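Local coordinates for glycoside Hydrolase (Bacteroides uniformis, PDB 5TA0), which probably hydrolyses agarose as a barrel-fold glycoside hydrolase of family 86, here an engineered point mutant with neoagarooctaose bound, at residues A[195-200]-A[363-368]; A[254-259]-A[629-634]; A[282-287]-A[347-352]; A[392-395]-A[400-403]. All blocks are in the same frame, centred on the assembly; numbering follows the deposited sequence.

Contact 1 of 4, residues A[195-200]-A[363-368]; sequences PGFCEV and NICYAM
The hydroxyl of Tyr-366, whose ring meets Phe-197, is hydrogen-bonded to the backbone carbonyl of Asn-135, so the phenol end is fixed while the ring itself serves apolar packing. Phe-197 CE2 comes to 3.6 Å from Tyr-366 CD1, reaching the tyrosine at its edge and near its plane. The two rings lie oblique to each other, planes at 66° and centroids 5.6 Å apart. Beside the tyrosine, Cys-365 places its sulfur by the same phenylalanine ring: SG stands 3.9 Å from Phe-197 CE1 and 4.8 Å from the ring centroid, an oblique sulfur-aromatic contact. These side chains meet inside the parallel-stranded barrel, where strand 197-199 is fourth and strand 364-369 eighth in the order of strands, with 9.5 Å between the CA atoms of Phe-197 and Tyr-366. Phe-197 carries CG anti to its carbonyl carbon (chi1 -59°), which directs the ring across the interior. With an alanine at Phe-197, the Tyr-366 edge and the Cys-365 sulfur would probably both lose this aromatic neighbour and a gap would open between the two strands. Phe-277 adds an edge-to-face contact to Phe-197, and Met-322 touches both Phe-197 and Cys-365.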
loop_
_atom_site.group_PDB
_atom_site.type_symbol
_atom_site.label_atom_id
_atom_site.label_comp_id
_atom_site.label_asym_id
_atom_site.label_seq_id
_atom_site.Cartn_x
_atom_site.Cartn_y
_atom_site.Cartn_z
ATOM N N PRO A 195 19.339 5.574 -0.678
ATOM C CA PRO A 195 17.947 5.108 -0.558
ATOM C C PRO A 195 17.733 4.156 0.590
ATOM O O PRO A 195 18.629 3.368 0.929
ATOM C CB PRO A 195 17.672 4.428 -1.909
ATOM C CG PRO A 195 18.947 4.261 -2.559
ATOM C CD PRO A 195 19.980 5.118 -1.921
ATOM N N GLY A 196 16.544 4.211 1.189
ATOM C CA GLY A 196 16.164 3.198 2.154
ATOM C C GLY A 196 15.831 1.851 1.551
ATOM O O GLY A 196 15.966 0.812 2.193
ATOM N N PHE A 197 15.364 1.867 0.282
ATOM C CA PHE A 197 14.858 0.669 -0.389
ATOM C C PHE A 197 15.154 0.780 -1.871
ATOM O O PHE A 197 14.945 1.841 -2.462
ATOM C CB PHE A 197 13.338 0.566 -0.230
ATOM C CG PHE A 197 12.872 0.509 1.188
ATOM C CD1 PHE A 197 12.692 -0.698 1.837
ATOM C CD2 PHE A 197 12.656 1.686 1.900
ATOM C CE1 PHE A 197 12.241 -0.727 3.156
ATOM C CE2 PHE A 197 12.261 1.645 3.232
ATOM C CZ PHE A 197 12.050 0.442 3.844
ATOM N N CYS A 198 15.619 -0.311 -2.466
ATOM C CA CYS A 198 15.825 -0.419 -3.912
ATOM C C CYS A 198 14.923 -1.484 -4.486
ATOM O O CYS A 198 15.184 -2.684 -4.382
ATOM C CB CYS A 198 17.290 -0.700 -4.230
ATOM S SG CYS A 198 18.398 0.679 -3.854
ATOM N N GLU A 199 13.871 -1.032 -5.153
ATOM C CA GLU A 199 13.077 -1.927 -5.969
ATOM C C GLU A 199 13.863 -2.210 -7.237
ATOM O O GLU A 199 14.576 -1.358 -7.735
ATOM C CB GLU A 199 11.731 -1.301 -6.328
ATOM C CG GLU A 199 10.808 -0.941 -5.161
ATOM C CD GLU A 199 9.558 -0.224 -5.658
ATOM O OE1 GLU A 199 9.686 0.837 -6.305
ATOM O OE2 GLU A 199 8.439 -0.787 -5.441
ATOM N N VAL A 200 13.712 -3.419 -7.764
ATOM C CA VAL A 200 14.466 -3.788 -8.971
ATOM C C VAL A 200 13.939 -3.054 -10.208
ATOM O O VAL A 200 14.687 -2.380 -10.937
ATOM C CB VAL A 200 14.465 -5.325 -9.158
ATOM C CG1 VAL A 200 15.008 -5.734 -10.527
ATOM C CG2 VAL A 200 15.285 -5.976 -8.032
ATOM N N ASN A 363 3.944 -5.928 9.203
ATOM C CA ASN A 363 4.470 -6.553 7.969
ATOM C C ASN A 363 4.386 -5.654 6.747
ATOM O O ASN A 363 4.492 -6.143 5.602
ATOM C CB ASN A 363 3.718 -7.852 7.695
ATOM C CG ASN A 363 4.063 -8.941 8.692
ATOM O OD1 ASN A 363 5.228 -9.122 9.055
ATOM N ND2 ASN A 363 3.066 -9.689 9.094
ATOM N N ILE A 364 4.183 -4.363 6.944
ATOM C CA ILE A 364 4.251 -3.379 5.862
ATOM C C ILE A 364 5.397 -2.428 6.140
ATOM O O ILE A 364 5.454 -1.816 7.204
ATOM C CB ILE A 364 2.906 -2.643 5.658
ATOM C CG1 ILE A 364 1.939 -3.671 5.041
ATOM C CG2 ILE A 364 3.087 -1.381 4.813
ATOM C CD1 ILE A 364 0.602 -3.180 4.656
ATOM N N CYS A 365 6.344 -2.361 5.215
ATOM C CA CYS A 365 7.512 -1.509 5.428
ATOM C C CYS A 365 7.329 -0.101 4.880
ATOM O O CYS A 365 8.083 0.812 5.221
ATOM C CB CYS A 365 8.789 -2.141 4.871
ATOM S SG CYS A 365 8.814 -2.505 3.102
ATOM N N TYR A 366 6.357 0.092 3.979
ATOM C CA TYR A 366 6.154 1.394 3.322
ATOM C C TYR A 366 4.901 1.295 2.469
ATOM O O TYR A 366 4.726 0.283 1.774
ATOM C CB TYR A 366 7.340 1.685 2.375
ATOM C CG TYR A 366 7.912 3.089 2.355
ATOM C CD1 TYR A 366 9.268 3.279 2.203
ATOM C CD2 TYR A 366 7.111 4.212 2.447
ATOM C CE1 TYR A 366 9.821 4.536 2.134
ATOM C CE2 TYR A 366 7.642 5.484 2.408
ATOM C CZ TYR A 366 8.993 5.652 2.222
ATOM O OH TYR A 366 9.484 6.948 2.148
ATOM N N ALA A 367 4.036 2.288 2.507
ATOM C CA ALA A 367 2.871 2.329 1.625
ATOM C C ALA A 367 2.778 3.759 1.127
ATOM O O ALA A 367 2.725 4.694 1.966
ATOM C CB ALA A 367 1.610 1.906 2.354
ATOM N N MET A 368 2.777 3.971 -0.190
ATOM C CA MET A 368 2.893 5.317 -0.754
ATOM C C MET A 368 1.750 5.613 -1.706
ATOM O O MET A 368 1.680 5.035 -2.803
ATOM C CB MET A 368 4.229 5.465 -1.474
ATOM C CG MET A 368 4.587 6.853 -1.985
ATOM S SD MET A 368 6.338 7.006 -2.389
ATOM C CE MET A 368 7.026 7.046 -0.733
#

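Contact 2 of 4, residues A[254-259]-A[629-634]; sequences LQNFGR and GGHVST
A type I' turn from Gln-255 to Gly-258, leading into helix 258-262, presses Asn-256 and Phe-257 against His-631 at the start of strand 631-642. Phe-257 turns its edge toward the imidazole face in an offset edge-to-face pair, planes at 67° and centroids 5.1 Å apart. The closest approach in this pair is Phe-257 CD1 to His-631 ND1, 3.5 Å. Further along the strand, the far end of the phenylalanine ring rests on the CB of Ser-633. With CG anti to the backbone N (chi1 -159°), Asn-256 comes to the rim of the imidazole instead: its OD1 lies 3.3 Å from His-631 CE1, near the plane of the ring, with the amide turned 54° from it. The strand belongs to a five-stranded sheet of mostly C-terminal strands, so the turn joins the catalytic barrel to that sheet. Two waters bridge the interface. One donates to Asn-256 OD1 at 3.0 Å and is bonded to His-631 ND1 at 2.8 Å; the other also donates to Asn-256 OD1, and accepts from Gly-630 N at 2.9 Å. A glycerol, probably from the crystallisation liquor, is a third partner of OD1. Phe-257 is further packed edge-to-face with Phe-603 and touches Met-306 and Leu-536.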
loop_
_atom_site.group_PDB
_atom_site.type_symbol
_atom_site.label_atom_id
_atom_site.label_comp_id
_atom_site.label_asym_id
_atom_site.label_seq_id
_atom_site.Cartn_x
_atom_site.Cartn_y
_atom_site.Cartn_z
ATOM N N LEU A 254 -7.230 -15.020 -11.279
ATOM C CA LEU A 254 -7.489 -15.138 -12.739
ATOM C C LEU A 254 -6.990 -16.472 -13.275
ATOM O O LEU A 254 -6.060 -17.084 -12.754
ATOM C CB LEU A 254 -6.863 -13.977 -13.504
ATOM C CG LEU A 254 -7.431 -12.594 -13.173
ATOM C CD1 LEU A 254 -6.772 -11.555 -14.065
ATOM C CD2 LEU A 254 -8.941 -12.500 -13.260
ATOM N N GLN A 255 -7.661 -16.914 -14.341
ATOM C CA GLN A 255 -7.455 -18.247 -14.923
ATOM C C GLN A 255 -7.514 -19.375 -13.881
ATOM O O GLN A 255 -6.657 -20.268 -13.841
ATOM C CB GLN A 255 -6.160 -18.278 -15.728
ATOM C CG GLN A 255 -6.201 -17.396 -16.975
ATOM C CD GLN A 255 -5.929 -15.931 -16.708
ATOM O OE1 GLN A 255 -4.931 -15.591 -16.046
ATOM N NE2 GLN A 255 -6.779 -15.063 -17.220
ATOM N N ASN A 256 -8.514 -19.300 -13.001
ATOM C CA ASN A 256 -8.710 -20.325 -11.960
ATOM C C ASN A 256 -7.479 -20.524 -11.068
ATOM O O ASN A 256 -7.092 -21.636 -10.729
ATOM C CB ASN A 256 -9.106 -21.665 -12.591
ATOM C CG ASN A 256 -9.792 -22.594 -11.610
ATOM O OD1 ASN A 256 -10.505 -22.150 -10.696
ATOM N ND2 ASN A 256 -9.592 -23.893 -11.796
ATOM N N PHE A 257 -6.885 -19.392 -10.690
ATOM C CA PHE A 257 -5.608 -19.312 -9.950
ATOM C C PHE A 257 -4.364 -19.712 -10.702
ATOM O O PHE A 257 -3.274 -19.759 -10.122
ATOM C CB PHE A 257 -5.661 -19.973 -8.555
ATOM C CG PHE A 257 -6.493 -19.202 -7.573
ATOM C CD1 PHE A 257 -7.875 -19.394 -7.489
ATOM C CD2 PHE A 257 -5.920 -18.244 -6.747
ATOM C CE1 PHE A 257 -8.645 -18.664 -6.601
ATOM C CE2 PHE A 257 -6.695 -17.506 -5.866
ATOM C CZ PHE A 257 -8.047 -17.721 -5.778
ATOM N N GLY A 258 -4.489 -19.945 -12.012
ATOM C CA GLY A 258 -3.333 -20.085 -12.854
ATOM C C GLY A 258 -2.433 -18.849 -12.832
ATOM O O GLY A 258 -1.241 -18.956 -13.002
ATOM N N ARG A 259 -3.028 -17.675 -12.636
ATOM C CA ARG A 259 -2.206 -16.441 -12.587
ATOM C C ARG A 259 -1.336 -16.395 -11.337
ATOM O O ARG A 259 -0.142 -16.077 -11.429
ATOM C CB ARG A 259 -3.048 -15.192 -12.727
ATOM C CG ARG A 259 -2.221 -13.913 -12.806
ATOM C CD ARG A 259 -2.984 -12.792 -13.439
ATOM N NE ARG A 259 -2.339 -11.479 -13.283
ATOM C CZ ARG A 259 -2.328 -10.519 -14.198
ATOM N NH1 ARG A 259 -1.798 -9.324 -13.918
ATOM N NH2 ARG A 259 -2.799 -10.723 -15.423
ATOM N N GLY A 629 -16.712 -25.896 -7.458
ATOM C CA GLY A 629 -15.948 -24.896 -8.201
ATOM C C GLY A 629 -15.232 -23.912 -7.314
ATOM O O GLY A 629 -15.674 -23.583 -6.215
ATOM N N GLY A 630 -14.137 -23.409 -7.851
ATOM C CA GLY A 630 -13.348 -22.386 -7.174
ATOM C C GLY A 630 -12.413 -22.982 -6.136
ATOM O O GLY A 630 -12.212 -24.191 -6.047
ATOM N N HIS A 631 -11.853 -22.087 -5.325
ATOM C CA HIS A 631 -10.842 -22.455 -4.342
ATOM C C HIS A 631 -11.026 -21.736 -3.034
ATOM O O HIS A 631 -11.539 -20.614 -2.994
ATOM C CB HIS A 631 -9.440 -22.075 -4.843
ATOM C CG HIS A 631 -8.965 -22.851 -6.030
ATOM N ND1 HIS A 631 -9.358 -22.556 -7.320
ATOM C CD2 HIS A 631 -8.098 -23.881 -6.125
ATOM C CE1 HIS A 631 -8.755 -23.386 -8.154
ATOM N NE2 HIS A 631 -7.998 -24.208 -7.460
ATOM N N VAL A 632 -10.581 -22.392 -1.976
ATOM C CA VAL A 632 -10.203 -21.694 -0.737
ATOM C C VAL A 632 -8.730 -21.340 -0.912
ATOM O O VAL A 632 -7.881 -22.223 -0.987
ATOM C CB VAL A 632 -10.392 -22.587 0.498
ATOM C CG1 VAL A 632 -9.977 -21.846 1.756
ATOM C CG2 VAL A 632 -11.839 -23.074 0.589
ATOM N N SER A 633 -8.443 -20.036 -1.035
ATOM C CA SER A 633 -7.076 -19.581 -1.259
ATOM C C SER A 633 -6.238 -19.694 0.019
ATOM O O SER A 633 -5.153 -20.254 -0.005
ATOM C CB SER A 633 -7.049 -18.155 -1.808
ATOM O OG SER A 633 -7.809 -17.293 -1.012
ATOM N N THR A 634 -6.772 -19.170 1.126
ATOM C CA THR A 634 -6.072 -19.177 2.415
ATOM C C THR A 634 -7.060 -19.299 3.554
ATOM O O THR A 634 -8.202 -18.836 3.454
ATOM C CB THR A 634 -5.235 -17.886 2.639
ATOM O OG1 THR A 634 -6.082 -16.744 2.599
ATOM C CG2 THR A 634 -4.129 -17.747 1.613
HETATM O O HOH W 1 -10.959 -20.486 -8.279
HETATM O O HOH W 2 -12.809 -24.149 -10.369
#

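Contact 3 of 4, residues A[282-287]-A[347-352]; sequences LYDFPC and LKSTNS. With EDO (1,2-ethanediol), chain O.
The carboxylate of Asp-284 is held at both oxygens. Its OD2 receives the hydroxyl of Ser-349 at 2.6 Å, through the anti lone pair that faces away from the other oxygen, while OD1 accepts the backbone N-H groups of Arg-295 and Lys-296. Three donors thus fix the rotation of this buried group and satisfy it. Ser-349 OG sits beside its backbone N, anti to the carbonyl carbon (chi1 -74°), which brings it to Asp-284. Strand 277-285 is the sixth of the parallel barrel, and helix 340-358, which follows the seventh strand, covers it here; the CA atoms of Asp-284 and Ser-349 are 6.6 Å apart. An alanine at Asp-284 would probably leave the Ser-349 hydroxyl and the two N-H groups of the 295-296 loop without their acceptor, and so the loop less firmly tied to the helix. Two residues on, Pro-286 brings CB to 4.2 Å from Lys-348 NZ. That ammonium forms a salt bridge with Glu-506 and stays 6.3 Å from Asp-284 OD2. On the far side of the helix, a 1,2-ethanediol, probably from the crystallisation liquor, donates from O2 to Thr-350 OG1 at 2.8 Å and is also bonded to Tyr-414. Phe-285, whose side chain leaves the strand away from the helix, belongs to the glycan pocket, where it touches a galactose unit and packs edge-to-face with His-331.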
loop_
_atom_site.group_PDB
_atom_site.type_symbol
_atom_site.label_atom_id
_atom_site.label_comp_id
_atom_site.label_asym_id
_atom_site.label_seq_id
_atom_site.Cartn_x
_atom_site.Cartn_y
_atom_site.Cartn_z
ATOM N N LEU A 282 -1.331 -1.360 -5.873
ATOM C CA LEU A 282 -2.753 -1.700 -5.624
ATOM C C LEU A 282 -3.650 -0.553 -6.057
ATOM O O LEU A 282 -3.700 0.495 -5.396
ATOM C CB LEU A 282 -2.972 -2.028 -4.143
ATOM C CG LEU A 282 -2.347 -3.333 -3.675
ATOM C CD1 LEU A 282 -2.381 -3.397 -2.164
ATOM C CD2 LEU A 282 -3.035 -4.542 -4.298
ATOM N N TYR A 283 -4.391 -0.775 -7.136
ATOM C CA TYR A 283 -5.297 0.234 -7.644
ATOM C C TYR A 283 -6.727 -0.271 -7.736
ATOM O O TYR A 283 -7.012 -1.328 -8.318
ATOM C CB TYR A 283 -4.839 0.686 -9.002
ATOM C CG TYR A 283 -3.654 1.607 -8.992
ATOM C CD1 TYR A 283 -3.774 2.911 -8.582
ATOM C CD2 TYR A 283 -2.435 1.188 -9.454
ATOM C CE1 TYR A 283 -2.701 3.774 -8.621
ATOM C CE2 TYR A 283 -1.358 2.043 -9.509
ATOM C CZ TYR A 283 -1.491 3.340 -9.085
ATOM O OH TYR A 283 -0.409 4.203 -9.174
ATOM N N ASP A 284 -7.628 0.516 -7.167
ATOM C CA ASP A 284 -9.066 0.357 -7.397
ATOM C C ASP A 284 -9.377 0.839 -8.808
ATOM O O ASP A 284 -8.726 1.743 -9.327
ATOM C CB ASP A 284 -9.854 1.254 -6.432
ATOM C CG ASP A 284 -9.961 0.689 -5.010
ATOM O OD1 ASP A 284 -9.878 -0.544 -4.817
ATOM O OD2 ASP A 284 -10.191 1.508 -4.098
ATOM N N PHE A 285 -10.397 0.230 -9.391
ATOM C CA PHE A 285 -10.950 0.678 -10.688
ATOM C C PHE A 285 -12.386 1.198 -10.491
ATOM O O PHE A 285 -13.363 0.470 -10.726
ATOM C CB PHE A 285 -10.964 -0.440 -11.744
ATOM C CG PHE A 285 -9.618 -0.895 -12.270
ATOM C CD1 PHE A 285 -8.417 -0.280 -11.982
ATOM C CD2 PHE A 285 -9.594 -1.974 -13.145
ATOM C CE1 PHE A 285 -7.230 -0.739 -12.551
ATOM C CE2 PHE A 285 -8.422 -2.451 -13.700
ATOM C CZ PHE A 285 -7.238 -1.818 -13.408
ATOM N N PRO A 286 -12.547 2.459 -10.073
ATOM C CA PRO A 286 -13.911 2.997 -9.879
ATOM C C PRO A 286 -14.692 3.264 -11.151
ATOM O O PRO A 286 -15.907 3.442 -11.061
ATOM C CB PRO A 286 -13.664 4.302 -9.131
ATOM C CG PRO A 286 -12.277 4.700 -9.559
ATOM C CD PRO A 286 -11.520 3.424 -9.638
ATOM N N CYS A 287 -14.044 3.293 -12.301
ATOM C CA CYS A 287 -14.732 3.682 -13.541
ATOM C C CYS A 287 -13.960 3.195 -14.763
ATOM O O CYS A 287 -13.235 3.953 -15.393
ATOM C CB CYS A 287 -14.922 5.195 -13.575
ATOM S SG CYS A 287 -13.431 6.173 -13.354
ATOM N N LEU A 347 -8.945 10.080 -3.733
ATOM C CA LEU A 347 -9.007 10.275 -2.270
ATOM C C LEU A 347 -9.678 9.105 -1.568
ATOM O O LEU A 347 -9.195 8.589 -0.534
ATOM C CB LEU A 347 -9.717 11.590 -1.903
ATOM C CG LEU A 347 -8.904 12.852 -2.148
ATOM C CD1 LEU A 347 -9.819 14.064 -2.121
ATOM C CD2 LEU A 347 -7.775 12.997 -1.137
ATOM N N LYS A 348 -10.845 8.694 -2.063
ATOM C CA LYS A 348 -11.618 7.679 -1.320
ATOM C C LYS A 348 -10.924 6.330 -1.328
ATOM O O LYS A 348 -10.990 5.589 -0.355
ATOM C CB LYS A 348 -13.075 7.597 -1.800
ATOM C CG LYS A 348 -13.287 7.058 -3.187
ATOM C CD LYS A 348 -14.757 7.173 -3.596
ATOM C CE LYS A 348 -15.033 6.794 -5.034
ATOM N NZ LYS A 348 -15.037 5.323 -5.257
ATOM N N SER A 349 -10.238 6.002 -2.431
ATOM C CA SER A 349 -9.445 4.775 -2.473
ATOM C C SER A 349 -8.244 4.867 -1.540
ATOM O O SER A 349 -7.930 3.891 -0.855
ATOM C CB SER A 349 -9.002 4.477 -3.900
ATOM O OG SER A 349 -10.106 3.998 -4.667
ATOM N N THR A 350 -7.597 6.021 -1.516
ATOM C CA THR A 350 -6.445 6.203 -0.649
ATOM C C THR A 350 -6.787 5.981 0.811
ATOM O O THR A 350 -6.084 5.224 1.509
ATOM C CB THR A 350 -5.820 7.596 -0.808
ATOM O OG1 THR A 350 -5.466 7.798 -2.173
ATOM C CG2 THR A 350 -4.543 7.684 0.024
ATOM N N ASN A 351 -7.850 6.617 1.290
ATOM C CA ASN A 351 -8.183 6.511 2.699
ATOM C C ASN A 351 -8.517 5.077 3.109
ATOM O O ASN A 351 -8.065 4.604 4.153
ATOM C CB ASN A 351 -9.351 7.445 3.050
ATOM C CG ASN A 351 -8.923 8.871 3.240
ATOM O OD1 ASN A 351 -7.867 9.158 3.768
ATOM N ND2 ASN A 351 -9.730 9.789 2.768
ATOM N N SER A 352 -9.309 4.371 2.301
ATOM C CA SER A 352 -9.673 3.005 2.626
ATOM C C SER A 352 -8.460 2.082 2.613
ATOM O O SER A 352 -8.263 1.296 3.546
ATOM C CB SER A 352 -10.773 2.446 1.724
ATOM O OG SER A 352 -11.985 3.157 1.893
HETATM C C1 EDO O . -2.936 11.672 -1.852
HETATM O O1 EDO O . -2.620 10.934 -0.710
HETATM C C2 EDO O . -4.379 11.320 -2.117
HETATM O O2 EDO O . -4.323 10.215 -3.014
#

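Contact 4 of 4, residues A[392-395]-A[400-403]; sequences LRRE and SFTG
Arg-394 lies over one face of Phe-401 with its CD 3.7 Å from the ring centroid, almost on the ring normal, a CH-pi contact. NE follows, 3.5 Å from Phe-401 CE2, while the guanidinium carbon is displaced from the ring centre, its CZ 4.9 Å from the centroid in an off-centre cation-pi contact. Guanidinium and ring planes stand 73° apart, so the pair is not a flat stack. The arm is extended from CG to NE, and the turn at its end (chi4 -93°) brings NH2 to Gly-403 O in a hydrogen bond of 2.9 Å, moderately bent (147° at the hydrogen), the oxygen near the guanidinium edge but tilted from its plane. Closer to the backbone, Arg-394 CB meets Thr-402 O at 3.4 Å. Glu-395 lies along Gly-403, its OE1 3.5 Å from the glycine CA and hydrogen-bonded to the backbone N of Glu-404. A side chain at Gly-403 would run into Glu-395 CG, and the glycine's positive phi is also unfavourable for other residues. In the next shell, Glu-376 forms a salt bridge with Arg-394 NH1, and Tyr-379 stacks with Phe-401. Phe-401 is itself the centre of an inverse gamma turn, across which Ser-400 OG and Thr-402 OG1 are hydrogen-bonded at 2.8 Å. Strands 392-394 and 405-407 pair antiparallel, and the arrangement closes the surface loop of the beta-hairpin they form.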
loop_
_atom_site.group_PDB
_atom_site.type_symbol
_atom_site.label_atom_id
_atom_site.label_comp_id
_atom_site.label_asym_id
_atom_site.label_seq_id
_atom_site.Cartn_x
_atom_site.Cartn_y
_atom_site.Cartn_z
ATOM N N LEU A 392 -0.452 19.451 -7.202
ATOM C CA LEU A 392 -0.561 20.840 -7.667
ATOM C C LEU A 392 -1.177 20.833 -9.048
ATOM O O LEU A 392 -0.828 19.997 -9.888
ATOM C CB LEU A 392 0.808 21.489 -7.799
ATOM C CG LEU A 392 1.676 21.616 -6.562
ATOM C CD1 LEU A 392 3.063 22.094 -6.980
ATOM C CD2 LEU A 392 1.036 22.518 -5.539
ATOM N N ARG A 393 -2.020 21.836 -9.306
ATOM C CA ARG A 393 -2.584 22.054 -10.633
ATOM C C ARG A 393 -2.577 23.558 -10.915
ATOM O O ARG A 393 -2.590 24.360 -9.990
ATOM C CB ARG A 393 -3.965 21.422 -10.732
ATOM C CG ARG A 393 -4.979 21.829 -9.681
ATOM C CD ARG A 393 -5.860 22.953 -10.188
ATOM N NE ARG A 393 -6.788 23.462 -9.174
ATOM C CZ ARG A 393 -7.464 24.606 -9.272
ATOM N NH1 ARG A 393 -8.293 24.957 -8.294
ATOM N NH2 ARG A 393 -7.314 25.400 -10.330
ATOM N N ARG A 394 -2.536 23.934 -12.180
ATOM C CA ARG A 394 -2.479 25.359 -12.521
ATOM C C ARG A 394 -3.833 26.003 -12.257
ATOM O O ARG A 394 -4.885 25.357 -12.373
ATOM C CB ARG A 394 -2.029 25.538 -13.951
ATOM C CG ARG A 394 -0.564 25.170 -14.144
ATOM C CD ARG A 394 -0.078 25.492 -15.549
ATOM N NE ARG A 394 1.361 25.299 -15.790
ATOM C CZ ARG A 394 2.317 26.223 -15.676
ATOM N NH1 ARG A 394 3.577 25.901 -15.947
ATOM N NH2 ARG A 394 2.061 27.459 -15.282
ATOM N N GLU A 395 -3.805 27.273 -11.866
ATOM C CA GLU A 395 -5.021 27.938 -11.401
ATOM C C GLU A 395 -6.136 27.972 -12.441
ATOM O O GLU A 395 -7.294 27.955 -12.065
ATOM C CB GLU A 395 -4.754 29.332 -10.837
ATOM C CG GLU A 395 -4.173 30.349 -11.790
ATOM C CD GLU A 395 -3.649 31.603 -11.083
ATOM O OE1 GLU A 395 -2.597 32.141 -11.521
ATOM O OE2 GLU A 395 -4.267 32.033 -10.071
ATOM N N SER A 400 -7.757 25.800 -19.076
ATOM C CA SER A 400 -6.464 25.861 -19.727
ATOM C C SER A 400 -5.358 25.551 -18.735
ATOM O O SER A 400 -5.494 25.779 -17.518
ATOM C CB SER A 400 -6.211 27.222 -20.361
ATOM O OG SER A 400 -6.168 28.253 -19.411
ATOM N N PHE A 401 -4.256 25.080 -19.293
ATOM C CA PHE A 401 -3.066 24.758 -18.506
ATOM C C PHE A 401 -2.233 26.050 -18.384
ATOM O O PHE A 401 -1.143 26.165 -18.942
ATOM C CB PHE A 401 -2.334 23.605 -19.179
ATOM C CG PHE A 401 -1.216 23.011 -18.349
ATOM C CD1 PHE A 401 -1.485 22.304 -17.187
ATOM C CD2 PHE A 401 0.105 23.132 -18.771
ATOM C CE1 PHE A 401 -0.451 21.730 -16.457
ATOM C CE2 PHE A 401 1.139 22.566 -18.039
ATOM C CZ PHE A 401 0.856 21.865 -16.886
ATOM N N THR A 402 -2.767 27.009 -17.638
ATOM C CA THR A 402 -2.127 28.324 -17.490
ATOM C C THR A 402 -2.354 28.823 -16.085
ATOM O O THR A 402 -3.268 28.359 -15.388
ATOM C CB THR A 402 -2.684 29.373 -18.489
ATOM O OG1 THR A 402 -4.080 29.605 -18.220
ATOM C CG2 THR A 402 -2.440 28.937 -19.954
ATOM N N GLY A 403 -1.536 29.793 -15.686
ATOM C CA GLY A 403 -1.615 30.367 -14.363
ATOM C C GLY A 403 -0.661 29.646 -13.420
ATOM O O GLY A 403 -0.085 28.610 -13.771
#

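In the fold
Contacts 1 and 3 lie on the eight-stranded parallel sheet of the barrel, their centres about 20 Å apart: contact 1 spans its interior, contact 3 holds helix 340-358 to its sixth strand. Along the chain contact 3 is nested between the segments of contact 1, and helix 340-358 leads to strand 364-369. Contact 4 follows on a surface hairpin, centre to centre about 32 Å from contact 1, about 25 Å from contact 3 and about 46 Å from contact 2. Contact 2 starts in the barrel region and closes only near the C-terminus, enclosing contacts 3 and 4 and crossing contact 1. It thus ties the mostly C-terminal sheet back to the barrel carrying the glycan pocket.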